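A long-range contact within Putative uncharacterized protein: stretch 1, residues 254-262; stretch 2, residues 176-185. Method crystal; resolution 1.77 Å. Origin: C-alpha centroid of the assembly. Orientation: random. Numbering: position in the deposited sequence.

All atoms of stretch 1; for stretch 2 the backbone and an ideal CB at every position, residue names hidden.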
# COMPACT_ATOMS: atom_id res chain seq x y z
N THR A 254 26.81 -19.27 4.39
CA THR A 254 25.40 -18.92 4.52
C THR A 254 24.85 -19.00 5.97
O THR A 254 24.99 -20.03 6.67
CB THR A 254 24.52 -19.70 3.51
OG1 THR A 254 25.09 -19.54 2.18
CG2 THR A 254 23.09 -19.14 3.50
N ARG A 255 24.16 -17.91 6.36
CA ARG A 255 23.45 -17.83 7.65
C ARG A 255 21.97 -17.67 7.29
O ARG A 255 21.64 -16.87 6.41
CB ARG A 255 23.98 -16.63 8.46
CG ARG A 255 23.42 -16.44 9.88
CD ARG A 255 24.02 -15.17 10.45
NE ARG A 255 23.43 -14.77 11.75
CZ ARG A 255 22.54 -13.78 11.92
NH1 ARG A 255 22.10 -13.02 10.91
NH2 ARG A 255 22.12 -13.51 13.17
N ARG A 256 21.08 -18.46 7.90
CA ARG A 256 19.66 -18.21 7.69
C ARG A 256 18.96 -17.91 9.02
O ARG A 256 19.21 -18.61 9.99
CB ARG A 256 19.01 -19.43 7.03
CG ARG A 256 19.41 -19.51 5.56
CD ARG A 256 18.75 -20.66 4.88
NE ARG A 256 19.11 -21.93 5.48
CZ ARG A 256 18.25 -22.90 5.63
NH1 ARG A 256 17.00 -22.72 5.20
NH2 ARG A 256 18.62 -24.03 6.19
N THR A 257 18.11 -16.87 9.02
CA THR A 257 17.27 -16.51 10.19
C THR A 257 15.86 -16.19 9.70
O THR A 257 15.65 -15.96 8.48
CB THR A 257 17.82 -15.28 10.98
OG1 THR A 257 17.66 -14.15 10.16
CG2 THR A 257 19.33 -15.46 11.30
N MSE A 258 14.89 -16.15 10.62
CA MSE A 258 13.56 -15.70 10.34
C MSE A 258 13.33 -14.63 11.37
O MSE A 258 13.61 -14.87 12.54
CB MSE A 258 12.78 -16.95 10.92
CG MSE A 258 11.46 -17.18 10.37
SE MSE A 258 11.26 -19.08 10.94
CE MSE A 258 12.32 -19.80 9.61
N GLY A 259 12.79 -13.47 11.01
CA GLY A 259 12.56 -12.47 12.12
C GLY A 259 11.36 -11.52 11.96
O GLY A 259 10.74 -11.41 10.91
N LEU A 260 11.06 -10.81 13.02
CA LEU A 260 10.10 -9.73 12.93
C LEU A 260 10.44 -8.73 14.05
O LEU A 260 11.46 -8.89 14.73
CB LEU A 260 8.70 -10.28 13.12
CG LEU A 260 8.39 -11.21 14.28
CD1 LEU A 260 8.28 -10.53 15.67
CD2 LEU A 260 7.08 -11.98 13.96
N PHE A 261 9.59 -7.71 14.17
CA PHE A 261 9.70 -6.76 15.27
C PHE A 261 8.35 -6.70 15.98
O PHE A 261 7.25 -6.98 15.42
CB PHE A 261 10.04 -5.36 14.69
CG PHE A 261 11.40 -5.33 14.10
CD1 PHE A 261 12.53 -4.99 14.91
CD2 PHE A 261 11.59 -5.60 12.72
CE1 PHE A 261 13.83 -4.97 14.38
CE2 PHE A 261 12.89 -5.56 12.18
CZ PHE A 261 14.00 -5.30 13.00
N LEU A 262 8.41 -6.26 17.23
CA LEU A 262 7.23 -6.11 18.06
C LEU A 262 7.16 -4.73 18.68
O LEU A 262 8.15 -4.23 19.12
CB LEU A 262 7.35 -7.11 19.21
CG LEU A 262 7.21 -8.60 18.86
CD1 LEU A 262 7.85 -9.38 20.01
CD2 LEU A 262 5.76 -9.01 18.68
N UNK A 176 10.64 0.53 23.85
CA UNK A 176 10.91 -0.86 24.03
C UNK A 176 10.64 -1.70 22.77
O UNK A 176 10.30 -2.89 22.87
CB UNK A 176 10.07 -1.38 25.20
N UNK A 177 10.70 -1.08 21.57
CA UNK A 177 10.46 -1.89 20.34
C UNK A 177 11.44 -3.08 20.40
O UNK A 177 12.63 -2.89 20.69
CB UNK A 177 10.66 -1.07 19.07
N UNK A 178 10.94 -4.30 20.06
CA UNK A 178 11.83 -5.47 20.13
C UNK A 178 12.09 -5.98 18.76
O UNK A 178 11.16 -5.99 17.94
CB UNK A 178 11.24 -6.58 21.00
N UNK A 179 13.31 -6.50 18.53
CA UNK A 179 13.53 -7.37 17.35
C UNK A 179 13.50 -8.81 17.88
O UNK A 179 13.88 -9.06 19.06
CB UNK A 179 14.85 -7.06 16.64
N UNK A 180 13.03 -9.76 17.06
CA UNK A 180 13.01 -11.17 17.48
C UNK A 180 13.47 -11.94 16.25
O UNK A 180 12.82 -11.80 15.16
CB UNK A 180 11.63 -11.63 17.97
N UNK A 181 14.56 -12.74 16.34
CA UNK A 181 14.86 -13.57 15.16
C UNK A 181 15.33 -14.94 15.62
O UNK A 181 16.04 -15.07 16.67
CB UNK A 181 15.92 -12.91 14.27
N UNK A 182 14.83 -15.94 14.91
CA UNK A 182 15.15 -17.35 15.20
C UNK A 182 16.26 -17.73 14.20
O UNK A 182 16.11 -17.47 13.00
CB UNK A 182 13.93 -18.26 15.07
N UNK A 183 17.37 -18.26 14.71
CA UNK A 183 18.49 -18.65 13.80
C UNK A 183 18.18 -20.09 13.36
O UNK A 183 17.80 -20.95 14.18
CB UNK A 183 19.86 -18.55 14.48
N UNK A 184 18.31 -20.28 12.07
CA UNK A 184 18.02 -21.59 11.41
C UNK A 184 19.32 -22.28 10.96
O UNK A 184 19.50 -23.48 11.25
CB UNK A 184 17.10 -21.39 10.20
N UNK A 185 20.19 -21.53 10.26
CA UNK A 185 21.54 -21.98 9.83
C UNK A 185 22.61 -20.99 10.21
O UNK A 185 22.52 -19.81 9.84
CB UNK A 185 21.58 -22.20 8.32

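The two segments pair as antiparallel strands, their axes 4.5 Å apart at closest approach and their N-to-C directions 159° apart. From 178 to 183 CA-to-CB directions alternate between the face carrying Thr257 and Phe261 and the face carrying Arg256, Met258, Leu260 and Leu262; the bulge at 184 interrupts this, and 185 returns to the second face.

At position 176 the ideal CB has nothing of stretch 1 within 5.5 Å, so almost any side chain would suit. The deposited Arg176 makes no contact here.

Position 177 points its CB sideways, 4.0 Å from Leu262 O, but a long side chain could run back along the Phe261 ring; a polar or an aliphatic chain would serve. It is Gln177, extended (chi1 and chi2 both t), with NE2 3.7 Å from Phe261 CD1.

Position 178 faces the Leu262 side, its backbone in a two-way hydrogen-bonded pair: its N lies 2.9 Å from Leu262 O, and its O 2.9 Å from Leu262 N. An aliphatic side chain would suit the leucine opposite. Leu178 supplies one, its CB 4.3 Å from Leu262 CB.

At position 179 an ideal CB would lie 3.2 Å from Phe261 CE1, which is tight against the ring as placed. Phi/psi of -100/148 does not itself demand glycine, but the ring favours a very small residue. The deposited Gly179 brings its CA to 3.6 Å from Phe261 CD1.

Position 180 differs: its ideal CB is 4.2 Å from Leu260 CD1, leaving room for alanine or perhaps a larger apolar group. The residue is Gly180, whose contribution is backbone: Gly180 N donates to Leu260 O and Leu260 N to Gly180 O, both at 2.9 Å.

Position 181 lies opposite Gly259, which offers no side chain; its ideal CB is 4.0 Å from Gly259 CA. Thr257 and the extended Arg255 lie further along this face, so an aromatic or aliphatic side chain could fit, and an acidic one could meet the guanidinium. Phe181 adopts chi1 p, placing CE1 3.4 Å from Arg255 NH2 and CD1 4.1 Å from Thr257 CG2.

Position 182 sends its CB to the face carrying Met258, a selenomethionine, its ideal CB 4.2 Å from Met258 O; the apolar selenomethionine chain beside it favours an apolar partner. Leu182 places CD2 4.2 Å from Met258 SE, while its N donates to Met258 O at 2.9 Å.

At position 183 the ideal CB is 4.5 Å from Thr257 CG2, suiting a small or beta-branched residue. Thr183 has OG1 3.9 Å from Thr257 CG2, a contact without a hydrogen bond.

Position 184, with phi/psi of -107/-49, sits in a beta bulge where the register shifts by one. Its CB points toward stretch 1, with Met258 CE 5.1 Å away, and several apolar side chains would suit. Ile184 sets CG1 3.7 Å from Met258 CE, and CG2 lies over one face of the Arg256 guanidinium. Ile184 N donates to Arg256 O at 2.8 Å.

At position 185 the ideal CB is 3.8 Å from Arg256 NE, inviting an acceptor, either acid or amide. Gln185 accepts through OE1, 2.8 Å from Arg256 NE and near the guanidinium plane. Its N also donates to Arg256 O at 3.1 Å.

Stretch 2 176-185: RQLGGFLTIQ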
# COMPACT_ATOMS: atom_id res chain seq x y z
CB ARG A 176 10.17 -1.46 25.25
CG ARG A 176 10.38 -0.66 26.55
CD ARG A 176 11.88 -0.47 26.89
NE ARG A 176 12.02 0.82 27.61
CZ ARG A 176 13.12 1.55 27.63
NH1 ARG A 176 13.12 2.68 28.29
NH2 ARG A 176 14.27 1.16 27.07
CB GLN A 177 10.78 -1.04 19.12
CG GLN A 177 10.68 -1.84 17.77
CD GLN A 177 10.81 -0.93 16.55
OE1 GLN A 177 10.23 0.15 16.52
NE2 GLN A 177 11.42 -1.48 15.48
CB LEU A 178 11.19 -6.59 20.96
CG LEU A 178 10.77 -6.07 22.33
CD1 LEU A 178 10.11 -7.25 23.05
CD2 LEU A 178 11.96 -5.45 23.15
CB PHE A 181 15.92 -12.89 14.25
CG PHE A 181 17.29 -12.67 14.92
CD1 PHE A 181 18.31 -13.62 14.82
CD2 PHE A 181 17.55 -11.48 15.66
CE1 PHE A 181 19.57 -13.41 15.42
CE2 PHE A 181 18.79 -11.28 16.26
CZ PHE A 181 19.83 -12.23 16.17
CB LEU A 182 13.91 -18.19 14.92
CG LEU A 182 14.20 -19.72 14.98
CD1 LEU A 182 14.66 -20.22 16.36
CD2 LEU A 182 12.87 -20.39 14.61
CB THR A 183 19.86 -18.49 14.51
OG1 THR A 183 20.04 -17.09 14.81
CG2 THR A 183 21.01 -18.83 13.51
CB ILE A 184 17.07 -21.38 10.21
CG1 ILE A 184 15.68 -20.89 10.70
CG2 ILE A 184 16.84 -22.71 9.46
CD1 ILE A 184 14.92 -21.81 11.62
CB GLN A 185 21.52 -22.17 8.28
CG GLN A 185 22.87 -22.54 7.66
CD GLN A 185 22.77 -22.88 6.18
OE1 GLN A 185 21.84 -22.51 5.49
NE2 GLN A 185 23.77 -23.59 5.70
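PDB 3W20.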